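Local atomic coordinates of cell wall surface anchor family protein (Streptococcus agalactiae serogroup V, PDB entry 3PF2), a protein that forms the shaft of a group B streptococcal pilus as its major (backbone) pilin, here a C-terminal fragment that binds calcium. Residues Thr4-Leu16 with Lys30-Tyr44. Sequence-based numbering, arbitrary orientation.
Sequences TDEPKTDKDVKKL and KWFLKSTIPANLGDY. With CA (calcium ion), chain B.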
# COMPACT_ATOMS: atom_id res chain seq x y z
N THR A 4 -9.86 32.00 0.66
CA THR A 4 -9.00 32.28 -0.50
C THR A 4 -9.19 31.23 -1.59
O THR A 4 -9.86 30.22 -1.38
CB THR A 4 -7.49 32.32 -0.14
OG1 THR A 4 -7.03 30.99 0.18
CG2 THR A 4 -7.22 33.26 1.04
N ASP A 5 -8.57 31.47 -2.74
CA ASP A 5 -8.53 30.49 -3.83
C ASP A 5 -7.24 29.68 -3.77
O ASP A 5 -6.92 28.94 -4.71
CB ASP A 5 -8.63 31.20 -5.19
CG ASP A 5 -7.57 32.29 -5.36
OD1 ASP A 5 -6.59 32.31 -4.57
OD2 ASP A 5 -7.70 33.13 -6.28
N GLU A 6 -6.47 29.86 -2.69
CA GLU A 6 -5.17 29.21 -2.55
C GLU A 6 -5.36 27.69 -2.40
O GLU A 6 -6.44 27.25 -2.00
CB GLU A 6 -4.40 29.82 -1.37
CG GLU A 6 -3.89 31.24 -1.66
CD GLU A 6 -3.39 31.98 -0.43
OE1 GLU A 6 -2.71 31.36 0.42
OE2 GLU A 6 -3.67 33.20 -0.31
N PRO A 7 -4.33 26.89 -2.74
CA PRO A 7 -4.56 25.43 -2.85
C PRO A 7 -4.98 24.69 -1.56
O PRO A 7 -4.40 24.91 -0.50
CB PRO A 7 -3.20 24.90 -3.32
CG PRO A 7 -2.54 26.07 -4.00
CD PRO A 7 -2.97 27.27 -3.19
N LYS A 8 -6.01 23.86 -1.69
CA LYS A 8 -6.36 22.88 -0.66
C LYS A 8 -5.84 21.56 -1.18
O LYS A 8 -5.87 21.31 -2.39
CB LYS A 8 -7.87 22.81 -0.51
CG LYS A 8 -8.49 23.94 0.30
CD LYS A 8 -8.60 25.20 -0.54
CE LYS A 8 -9.16 26.34 0.25
NZ LYS A 8 -8.81 27.60 -0.46
N THR A 9 -5.37 20.71 -0.28
CA THR A 9 -4.75 19.44 -0.69
C THR A 9 -5.40 18.26 0.01
O THR A 9 -5.97 18.40 1.08
CB THR A 9 -3.23 19.44 -0.41
OG1 THR A 9 -2.97 19.93 0.91
CG2 THR A 9 -2.51 20.33 -1.43
N ASP A 10 -5.33 17.10 -0.63
CA ASP A 10 -5.81 15.85 -0.03
C ASP A 10 -5.03 14.72 -0.67
O ASP A 10 -4.45 14.88 -1.74
CB ASP A 10 -7.31 15.66 -0.31
CG ASP A 10 -7.85 14.33 0.21
OD1 ASP A 10 -7.46 13.92 1.30
OD2 ASP A 10 -8.67 13.71 -0.47
N LYS A 11 -5.04 13.55 -0.03
CA LYS A 11 -4.44 12.37 -0.63
C LYS A 11 -5.44 11.22 -0.50
O LYS A 11 -6.13 11.10 0.52
CB LYS A 11 -3.11 12.03 0.07
CG LYS A 11 -2.22 10.99 -0.64
CD LYS A 11 -0.95 10.71 0.17
CE LYS A 11 -0.05 9.68 -0.53
NZ LYS A 11 1.29 9.57 0.12
N ASP A 12 -5.53 10.40 -1.54
CA ASP A 12 -6.35 9.19 -1.55
C ASP A 12 -5.47 7.99 -1.87
O ASP A 12 -4.29 8.12 -2.19
CB ASP A 12 -7.43 9.27 -2.64
CG ASP A 12 -8.47 10.35 -2.37
OD1 ASP A 12 -8.52 10.90 -1.24
OD2 ASP A 12 -9.23 10.65 -3.32
N VAL A 13 -6.05 6.79 -1.76
CA VAL A 13 -5.39 5.57 -2.16
C VAL A 13 -6.37 4.70 -2.92
O VAL A 13 -7.58 4.74 -2.67
CB VAL A 13 -4.82 4.80 -0.95
CG1 VAL A 13 -5.95 4.21 -0.07
CG2 VAL A 13 -3.82 3.73 -1.39
N LYS A 14 -5.81 3.91 -3.85
CA LYS A 14 -6.52 2.91 -4.67
C LYS A 14 -7.27 3.54 -5.84
O LYS A 14 -7.05 3.15 -7.00
CB LYS A 14 -7.41 1.95 -3.83
CG LYS A 14 -7.97 0.72 -4.60
CD LYS A 14 -8.52 -0.33 -3.62
CE LYS A 14 -9.02 -1.55 -4.35
NZ LYS A 14 -9.47 -2.60 -3.37
N LYS A 15 -8.16 4.48 -5.54
CA LYS A 15 -8.85 5.25 -6.55
C LYS A 15 -9.28 6.57 -5.93
O LYS A 15 -9.29 6.73 -4.70
CB LYS A 15 -10.09 4.50 -7.04
CG LYS A 15 -11.17 4.32 -5.96
CD LYS A 15 -12.19 3.25 -6.34
CE LYS A 15 -13.36 3.27 -5.38
NZ LYS A 15 -14.21 2.03 -5.59
N LEU A 16 -9.70 7.51 -6.78
CA LEU A 16 -10.23 8.77 -6.27
C LEU A 16 -11.44 8.55 -5.40
O LEU A 16 -12.39 7.85 -5.79
CB LEU A 16 -10.58 9.73 -7.42
CG LEU A 16 -9.36 10.28 -8.17
CD1 LEU A 16 -9.84 11.06 -9.40
CD2 LEU A 16 -8.54 11.19 -7.25
N LYS A 30 -1.97 2.60 -6.57
CA LYS A 30 -1.74 4.04 -6.69
C LYS A 30 -2.18 4.81 -5.47
O LYS A 30 -3.28 4.59 -4.96
CB LYS A 30 -2.47 4.59 -7.90
CG LYS A 30 -1.99 3.98 -9.22
CD LYS A 30 -2.65 4.64 -10.39
CE LYS A 30 -2.03 4.17 -11.70
NZ LYS A 30 -2.50 2.81 -12.07
N TRP A 31 -1.33 5.74 -5.02
CA TRP A 31 -1.77 6.85 -4.17
C TRP A 31 -2.18 7.96 -5.13
O TRP A 31 -1.70 8.01 -6.27
CB TRP A 31 -0.63 7.34 -3.29
CG TRP A 31 -0.05 6.34 -2.34
CD1 TRP A 31 1.10 5.62 -2.52
CD2 TRP A 31 -0.54 5.99 -1.04
NE1 TRP A 31 1.34 4.83 -1.43
CE2 TRP A 31 0.35 5.04 -0.50
CE3 TRP A 31 -1.65 6.40 -0.27
CZ2 TRP A 31 0.18 4.48 0.77
CZ3 TRP A 31 -1.83 5.83 1.00
CH2 TRP A 31 -0.91 4.88 1.51
N PHE A 32 -3.04 8.87 -4.67
CA PHE A 32 -3.42 10.04 -5.49
C PHE A 32 -3.16 11.32 -4.71
O PHE A 32 -3.81 11.55 -3.69
CB PHE A 32 -4.88 9.96 -5.92
CG PHE A 32 -5.17 8.79 -6.81
CD1 PHE A 32 -5.19 8.93 -8.19
CD2 PHE A 32 -5.40 7.53 -6.26
CE1 PHE A 32 -5.44 7.80 -9.02
CE2 PHE A 32 -5.63 6.41 -7.07
CZ PHE A 32 -5.67 6.55 -8.46
N LEU A 33 -2.19 12.11 -5.16
CA LEU A 33 -1.91 13.40 -4.55
C LEU A 33 -2.81 14.41 -5.24
O LEU A 33 -2.81 14.50 -6.48
CB LEU A 33 -0.45 13.80 -4.74
CG LEU A 33 0.69 13.14 -3.94
CD1 LEU A 33 0.44 11.69 -3.53
CD2 LEU A 33 2.08 13.33 -4.58
N LYS A 34 -3.58 15.16 -4.46
CA LYS A 34 -4.63 15.98 -5.03
C LYS A 34 -4.50 17.40 -4.55
O LYS A 34 -4.29 17.62 -3.38
CB LYS A 34 -6.01 15.45 -4.62
CG LYS A 34 -6.25 13.97 -4.95
CD LYS A 34 -7.24 13.32 -3.95
CE LYS A 34 -8.66 13.92 -4.06
NZ LYS A 34 -9.61 13.30 -3.08
N SER A 35 -4.67 18.37 -5.46
CA SER A 35 -4.69 19.78 -5.06
C SER A 35 -5.73 20.52 -5.85
O SER A 35 -5.89 20.29 -7.04
CB SER A 35 -3.34 20.44 -5.35
OG SER A 35 -3.34 21.79 -4.90
N THR A 36 -6.42 21.45 -5.21
CA THR A 36 -7.18 22.43 -5.97
C THR A 36 -6.22 23.37 -6.71
O THR A 36 -5.07 23.54 -6.30
CB THR A 36 -8.16 23.24 -5.09
OG1 THR A 36 -7.43 24.01 -4.13
CG2 THR A 36 -9.12 22.33 -4.36
N ILE A 37 -6.69 23.93 -7.81
CA ILE A 37 -5.90 24.84 -8.62
C ILE A 37 -6.69 26.15 -8.76
O ILE A 37 -7.86 26.11 -9.12
CB ILE A 37 -5.60 24.24 -10.03
CG1 ILE A 37 -4.72 22.99 -9.93
CG2 ILE A 37 -4.97 25.27 -10.95
CD1 ILE A 37 -3.33 23.19 -9.28
N PRO A 38 -6.05 27.30 -8.48
CA PRO A 38 -6.73 28.58 -8.73
C PRO A 38 -6.63 29.02 -10.19
O PRO A 38 -5.69 28.64 -10.89
CB PRO A 38 -5.96 29.55 -7.83
CG PRO A 38 -4.58 28.99 -7.78
CD PRO A 38 -4.74 27.49 -7.83
N ALA A 39 -7.60 29.81 -10.65
CA ALA A 39 -7.54 30.39 -12.00
C ALA A 39 -6.34 31.33 -12.19
O ALA A 39 -5.82 31.46 -13.30
CB ALA A 39 -8.86 31.10 -12.35
N ASN A 40 -5.90 31.96 -11.10
CA ASN A 40 -4.68 32.78 -11.14
C ASN A 40 -3.37 31.99 -10.95
O ASN A 40 -2.33 32.55 -10.55
CB ASN A 40 -4.77 33.98 -10.18
CG ASN A 40 -4.91 33.56 -8.71
OD1 ASN A 40 -4.63 32.43 -8.32
ND2 ASN A 40 -5.34 34.50 -7.88
N LEU A 41 -3.41 30.69 -11.24
CA LEU A 41 -2.20 29.88 -11.21
C LEU A 41 -1.05 30.52 -12.02
O LEU A 41 0.11 30.34 -11.68
CB LEU A 41 -2.48 28.45 -11.70
CG LEU A 41 -1.30 27.49 -11.61
CD1 LEU A 41 -0.87 27.23 -10.15
CD2 LEU A 41 -1.61 26.19 -12.32
N GLY A 42 -1.39 31.26 -13.08
CA GLY A 42 -0.38 31.89 -13.93
C GLY A 42 0.57 32.83 -13.19
O GLY A 42 1.70 33.03 -13.63
N ASP A 43 0.09 33.37 -12.07
CA ASP A 43 0.87 34.27 -11.21
C ASP A 43 1.89 33.56 -10.32
O ASP A 43 2.81 34.19 -9.79
CB ASP A 43 -0.06 35.06 -10.29
CG ASP A 43 -0.90 36.08 -11.02
OD1 ASP A 43 -0.60 36.43 -12.18
OD2 ASP A 43 -1.89 36.53 -10.39
N TYR A 44 1.73 32.25 -10.14
CA TYR A 44 2.48 31.54 -9.10
C TYR A 44 3.98 31.47 -9.41
O TYR A 44 4.37 31.28 -10.57
CB TYR A 44 1.88 30.14 -8.85
CG TYR A 44 0.67 30.14 -7.92
CD1 TYR A 44 -0.42 30.99 -8.14
CD2 TYR A 44 0.60 29.25 -6.84
CE1 TYR A 44 -1.54 30.98 -7.30
CE2 TYR A 44 -0.51 29.23 -5.99
CZ TYR A 44 -1.56 30.08 -6.22
OH TYR A 44 -2.64 30.07 -5.38
CA CA B . -8.41 11.62 0.89
O HOH W 1 -7.91 26.55 -4.99
O HOH W 2 -4.38 32.03 -5.76
O HOH W 3 -7.87 32.47 -9.06
O HOH W 4 -4.68 1.54 -7.39
O HOH W 5 -7.92 11.58 3.20
O HOH W 6 -10.75 11.89 1.27
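Lys34, on strand 29-35, reaches across to Asp10 and Asp12 of strand 9-13. Its chain turns about the CG-CD bond (chi3 66°), which brings Lys34 NZ into a salt bridge with Asp12 OD2 (2.7 Å) and a charged hydrogen bond to Asp10 OD2 (2.8 Å). Asp12 is met on the syn side, somewhat out of the carboxylate plane, and Asp10 through its anti lone pair; Leu119 O accepts a third bond from NZ. Both carboxylates also hold the calcium ion, Asp10 with both oxygens and Asp12 with OD1, while Lys11 O, Asp19 and two waters complete the shell. The ammonium probably offsets negative charge gathered there.

On the other face of the sheet, the extended Lys11 side chain (CG anti to N, chi1 -168°) runs beside Leu33, with CE 3.6 Å from Leu33 CD1, and carries NZ over one face of the Trp31 indole. Val13 CG2 covers the opposite face, 3.6 Å from Trp31 CE3.

Where the chains leave the paired strands, Thr36 OG1 accepts a nearly straight bond from Lys8 N (2.8 Å, 175°).

Lys11 NZ is covalently joined to Asn152 CG, with Asp51 as a polar partner: this antiparallel edge pair thus combines a calcium site with the intramolecular Lys-Asn isopeptide bond characteristic of Ig-like Gram-positive pilin domains.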